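Local coordinates for alpha-l-arabinofuranosidase domain protein (Thermotoga maritima, PDB 4ATW) that hydrolyses terminal, non-reducing alpha-L-arabinofuranoside residues, probably from arabinose-containing saccharides, and is a heat-stable enzyme built on a (beta/alpha)8 barrel, at residues A207-C212 against D227-I232; R220-A225 against K262-V267. All blocks are in the same frame, centred on the assembly; numbering follows the deposited sequence.

Interaction 1. Residues A207-C212 against D227-I232; sequences AIAVGC and DVIDFI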
# COMPACT_ATOMS: atom_id res chain seq x y z
N ALA A 207 -16.57 -2.75 0.38
CA ALA A 207 -16.56 -1.52 -0.39
C ALA A 207 -15.67 -0.40 0.22
O ALA A 207 -15.76 -0.10 1.40
CB ALA A 207 -17.97 -1.02 -0.52
N ILE A 208 -14.82 0.22 -0.59
CA ILE A 208 -13.96 1.31 -0.13
C ILE A 208 -14.45 2.58 -0.86
O ILE A 208 -14.35 2.70 -2.12
CB ILE A 208 -12.50 1.08 -0.51
CG1 ILE A 208 -11.99 -0.23 0.07
CG2 ILE A 208 -11.68 2.18 -0.01
CD1 ILE A 208 -12.38 -1.50 -0.76
N ALA A 209 -14.97 3.52 -0.05
CA ALA A 209 -15.51 4.79 -0.57
C ALA A 209 -14.44 5.85 -0.59
O ALA A 209 -13.55 5.84 0.22
CB ALA A 209 -16.67 5.24 0.28
N VAL A 210 -14.54 6.76 -1.52
CA VAL A 210 -13.56 7.78 -1.63
C VAL A 210 -13.60 8.77 -0.52
O VAL A 210 -14.60 9.45 -0.32
CB VAL A 210 -13.73 8.56 -2.88
CG1 VAL A 210 -12.52 9.47 -3.05
CG2 VAL A 210 -13.90 7.61 -4.03
N GLY A 211 -12.50 8.86 0.20
CA GLY A 211 -12.41 9.80 1.28
C GLY A 211 -11.26 10.70 0.92
O GLY A 211 -10.54 10.40 -0.03
N CYS A 212 -11.08 11.79 1.64
CA CYS A 212 -9.97 12.66 1.33
C CYS A 212 -9.74 13.65 2.48
O CYS A 212 -10.14 13.37 3.59
CB CYS A 212 -10.22 13.39 0.02
SG CYS A 212 -11.26 14.74 0.26
N ASP A 227 -23.77 3.01 6.38
CA ASP A 227 -24.43 1.77 6.74
C ASP A 227 -24.14 0.68 5.69
O ASP A 227 -24.62 -0.46 5.83
CB ASP A 227 -25.94 1.97 6.85
CG ASP A 227 -26.55 2.56 5.58
OD1 ASP A 227 -25.81 3.24 4.82
OD2 ASP A 227 -27.76 2.35 5.35
N VAL A 228 -23.39 1.02 4.65
CA VAL A 228 -23.11 0.03 3.63
C VAL A 228 -21.69 -0.07 3.16
O VAL A 228 -21.31 -1.08 2.60
CB VAL A 228 -23.97 0.21 2.36
CG1 VAL A 228 -25.45 0.19 2.70
CG2 VAL A 228 -23.56 1.47 1.66
N ILE A 229 -20.91 0.97 3.32
CA ILE A 229 -19.53 0.88 2.87
C ILE A 229 -18.74 0.23 4.00
O ILE A 229 -19.23 0.19 5.13
CB ILE A 229 -19.01 2.25 2.54
CG1 ILE A 229 -18.92 3.09 3.81
CG2 ILE A 229 -19.94 2.92 1.57
CD1 ILE A 229 -18.57 4.54 3.50
N ASP A 230 -17.55 -0.31 3.72
CA ASP A 230 -16.74 -0.96 4.74
C ASP A 230 -15.49 -0.18 5.12
O ASP A 230 -14.94 -0.39 6.20
CB ASP A 230 -16.36 -2.33 4.27
CG ASP A 230 -17.57 -3.15 3.94
OD1 ASP A 230 -18.24 -3.59 4.89
OD2 ASP A 230 -17.88 -3.36 2.74
N PHE A 231 -15.05 0.71 4.24
CA PHE A 231 -13.89 1.54 4.47
C PHE A 231 -14.12 2.90 3.86
O PHE A 231 -15.08 3.12 3.13
CB PHE A 231 -12.66 0.98 3.79
CG PHE A 231 -12.31 -0.41 4.19
CD1 PHE A 231 -13.01 -1.50 3.68
CD2 PHE A 231 -11.26 -0.64 5.06
CE1 PHE A 231 -12.65 -2.78 4.04
CE2 PHE A 231 -10.90 -1.94 5.41
CZ PHE A 231 -11.60 -3.00 4.90
N ILE A 232 -13.20 3.80 4.17
CA ILE A 232 -13.23 5.13 3.59
C ILE A 232 -11.77 5.30 3.24
O ILE A 232 -10.88 5.11 4.06
CB ILE A 232 -13.76 6.21 4.55
CG1 ILE A 232 -13.62 7.57 3.86
CG2 ILE A 232 -13.04 6.18 5.86
CD1 ILE A 232 -14.51 8.64 4.48
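Neighbouring parallel strands of the (beta/alpha)8 barrel, 206-209 and 231-238, pair here as the two strands of one beta-alpha-beta unit, with helix 215-225 making the crossover between them. Most of the bonding is main chain. A207 O is gripped twice: D230 N, 2.9 Å away, meets it in the carbonyl plane on a lone pair, while F231 N comes in nearly along the C=O axis, with a C=O...N angle of 162°. Further along, A209 N gives an almost straight bond of 3.2 Å to F231 O, though it sits above that carbonyl plane.

One side chain adds to the main-chain bonds. D230 OD2 takes A207 N on its anti lone pair at 2.8 Å, and its carboxylate also forms salt bridges with K199 and R273, so its negative charge is probably well compensated. An alanine here would remove the acceptor of A207 N and the carboxylate facing K199 and R273, and would probably loosen the start of the strand pairing.

The apolar contacts divide by face. I208 CG1 and F231 CG both stand anti to their carbonyl carbons (chi1 -58° and -57°), so the side chains lie side by side toward the barrel interior, I208 CG1 4.0 Å from F231 CD1, with A207 O at the ring edge. On the helix-covered face, A209 CB meets I229 CD1 at 3.8 Å. Beyond it, I232 CG1 rests 3.6 Å from the CA of G211.

Interaction 2. Residues R220-A225 against K262-V267; sequences RVLQEA and KLIDMV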
# COMPACT_ATOMS: atom_id res chain seq x y z
N ARG A 220 -19.80 13.68 4.78
CA ARG A 220 -20.97 13.51 3.96
C ARG A 220 -20.98 12.15 3.35
O ARG A 220 -22.02 11.64 3.01
CB ARG A 220 -21.03 14.55 2.90
CG ARG A 220 -22.40 14.65 2.37
CD ARG A 220 -22.85 16.04 2.51
NE ARG A 220 -23.12 16.41 3.88
CZ ARG A 220 -23.15 17.67 4.31
NH1 ARG A 220 -22.90 18.68 3.47
NH2 ARG A 220 -23.48 17.94 5.57
N VAL A 221 -19.83 11.54 3.20
CA VAL A 221 -19.79 10.20 2.64
C VAL A 221 -20.17 9.27 3.74
O VAL A 221 -21.00 8.40 3.56
CB VAL A 221 -18.37 9.80 2.13
CG1 VAL A 221 -18.33 8.34 1.74
CG2 VAL A 221 -17.99 10.66 0.95
N LEU A 222 -19.56 9.42 4.89
CA LEU A 222 -19.88 8.52 5.98
C LEU A 222 -21.34 8.63 6.36
O LEU A 222 -21.99 7.63 6.67
CB LEU A 222 -19.01 8.82 7.19
CG LEU A 222 -17.55 8.49 6.92
CD1 LEU A 222 -16.64 9.42 7.67
CD2 LEU A 222 -17.32 7.05 7.33
N GLN A 223 -21.86 9.85 6.30
CA GLN A 223 -23.25 10.08 6.69
C GLN A 223 -24.26 9.46 5.75
O GLN A 223 -25.32 9.06 6.16
CB GLN A 223 -23.49 11.57 6.78
CG GLN A 223 -23.63 12.07 8.18
CD GLN A 223 -23.45 13.57 8.27
OE1 GLN A 223 -23.81 14.32 7.36
NE2 GLN A 223 -22.88 14.01 9.38
N GLU A 224 -23.90 9.38 4.48
CA GLU A 224 -24.78 8.84 3.46
C GLU A 224 -24.64 7.32 3.29
O GLU A 224 -25.62 6.60 3.29
CB GLU A 224 -24.49 9.55 2.14
CG GLU A 224 -25.59 9.44 1.15
CD GLU A 224 -26.89 10.10 1.63
OE1 GLU A 224 -26.90 10.66 2.76
OE2 GLU A 224 -27.90 10.07 0.87
N ALA A 225 -23.42 6.85 3.15
CA ALA A 225 -23.19 5.44 2.92
C ALA A 225 -22.62 4.69 4.11
O ALA A 225 -22.22 3.54 3.97
CB ALA A 225 -22.29 5.27 1.72
N LYS A 262 -11.52 9.61 13.87
CA LYS A 262 -12.51 10.27 14.69
C LYS A 262 -13.76 10.78 13.94
O LYS A 262 -14.83 10.87 14.51
CB LYS A 262 -11.85 11.40 15.47
CG LYS A 262 -10.90 10.90 16.53
CD LYS A 262 -11.57 10.77 17.92
CE LYS A 262 -12.76 9.80 17.96
NZ LYS A 262 -13.28 9.53 19.34
N LEU A 263 -13.62 11.13 12.67
CA LEU A 263 -14.78 11.60 11.93
C LEU A 263 -15.69 10.41 11.89
O LEU A 263 -16.85 10.55 12.15
CB LEU A 263 -14.43 11.99 10.51
CG LEU A 263 -13.50 13.20 10.34
CD1 LEU A 263 -12.99 13.24 8.91
CD2 LEU A 263 -14.21 14.45 10.66
N ILE A 264 -15.16 9.24 11.60
CA ILE A 264 -16.00 8.05 11.57
C ILE A 264 -16.74 7.88 12.89
O ILE A 264 -17.92 7.57 12.91
CB ILE A 264 -15.17 6.78 11.30
CG1 ILE A 264 -14.48 6.91 9.96
CG2 ILE A 264 -16.07 5.55 11.25
CD1 ILE A 264 -13.59 5.73 9.63
N ASP A 265 -16.05 8.07 14.00
CA ASP A 265 -16.70 7.90 15.28
C ASP A 265 -17.89 8.82 15.40
O ASP A 265 -18.86 8.51 16.09
CB ASP A 265 -15.73 8.18 16.43
CG ASP A 265 -14.78 7.04 16.68
OD1 ASP A 265 -14.85 5.99 16.00
OD2 ASP A 265 -13.93 7.20 17.57
N MET A 266 -17.84 9.95 14.71
CA MET A 266 -18.91 10.95 14.78
C MET A 266 -20.15 10.71 13.90
O MET A 266 -21.08 11.50 13.91
CB MET A 266 -18.33 12.34 14.47
CG MET A 266 -17.13 12.72 15.29
SD MET A 266 -16.66 14.38 14.89
CE MET A 266 -14.94 14.48 15.59
N VAL A 267 -20.17 9.63 13.14
CA VAL A 267 -21.33 9.32 12.32
C VAL A 267 -21.93 8.02 12.84
O VAL A 267 -21.45 6.93 12.50
CB VAL A 267 -20.96 9.13 10.84
CG1 VAL A 267 -22.22 8.96 10.01
CG2 VAL A 267 -20.15 10.32 10.35
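Two neighbouring helices of the outer layer of the (beta/alpha)8 barrel, 215-225 and 250-265, meet near their C-terminal ends, and the contact takes in the turn that leads from the second into the short helix 268-272. No hydrogen bond crosses between the segments; the join is apolar, and three aliphatic side chains carry most of it.

V267 makes the closest approach. It stands at the N-cap position of helix 268-272, and its backbone N still bonds to I264 O, which keeps the turn close against the end of the preceding helix. With CG1 anti to the backbone N (chi1 -174°), its two methyls divide the work. CG1 lies against the main chain of the opposing helix, 3.6 Å from L222 O and 3.7 Å from Q223 CA, while CG2 touches L222 CB at 3.7 Å.

L222 reaches back from the other helix. Its CB-CG bond is turned anti to the carbonyl carbon, and the forked end crosses the side chain of I264 at about a right angle, so that CD2 and CD1 both touch I264 CG1, CD2 at 3.9 Å. L263 CB adds a looser touch to L222 CD1. Toward solvent, the aliphatic part of Q223 lies across V267, with CG 3.9 Å from V267 CG1.

A270 of helix 268-272 and I232 of strand 231-238 each touch both L222 and I264, so the pair also packs against that helix and that strand. Successive helices packed side by side around a ring of parallel strands are the arrangement of a (beta/alpha)8 barrel.

Interactions 1 and 2 are successive layers of one barrel sector, with centres about 10 Å apart. Helix 215-225 is the crossover between the two strands paired in interaction 1, and its neighbour round the barrel is the helix that it meets in interaction 2. I232 ties the layers together: its CD1 lies 3.9 Å from L222 CG and its CG2 3.8 Å from I264 CD1, so one strand residue touches both helices. A209 CB adds a second join, 3.8 Å from V221 CG1. In barrels of this kind the active site lies at the C-terminal ends of the strands, whereas D230 lies just before strand 231-238, at the opposite, N-terminal end of that strand.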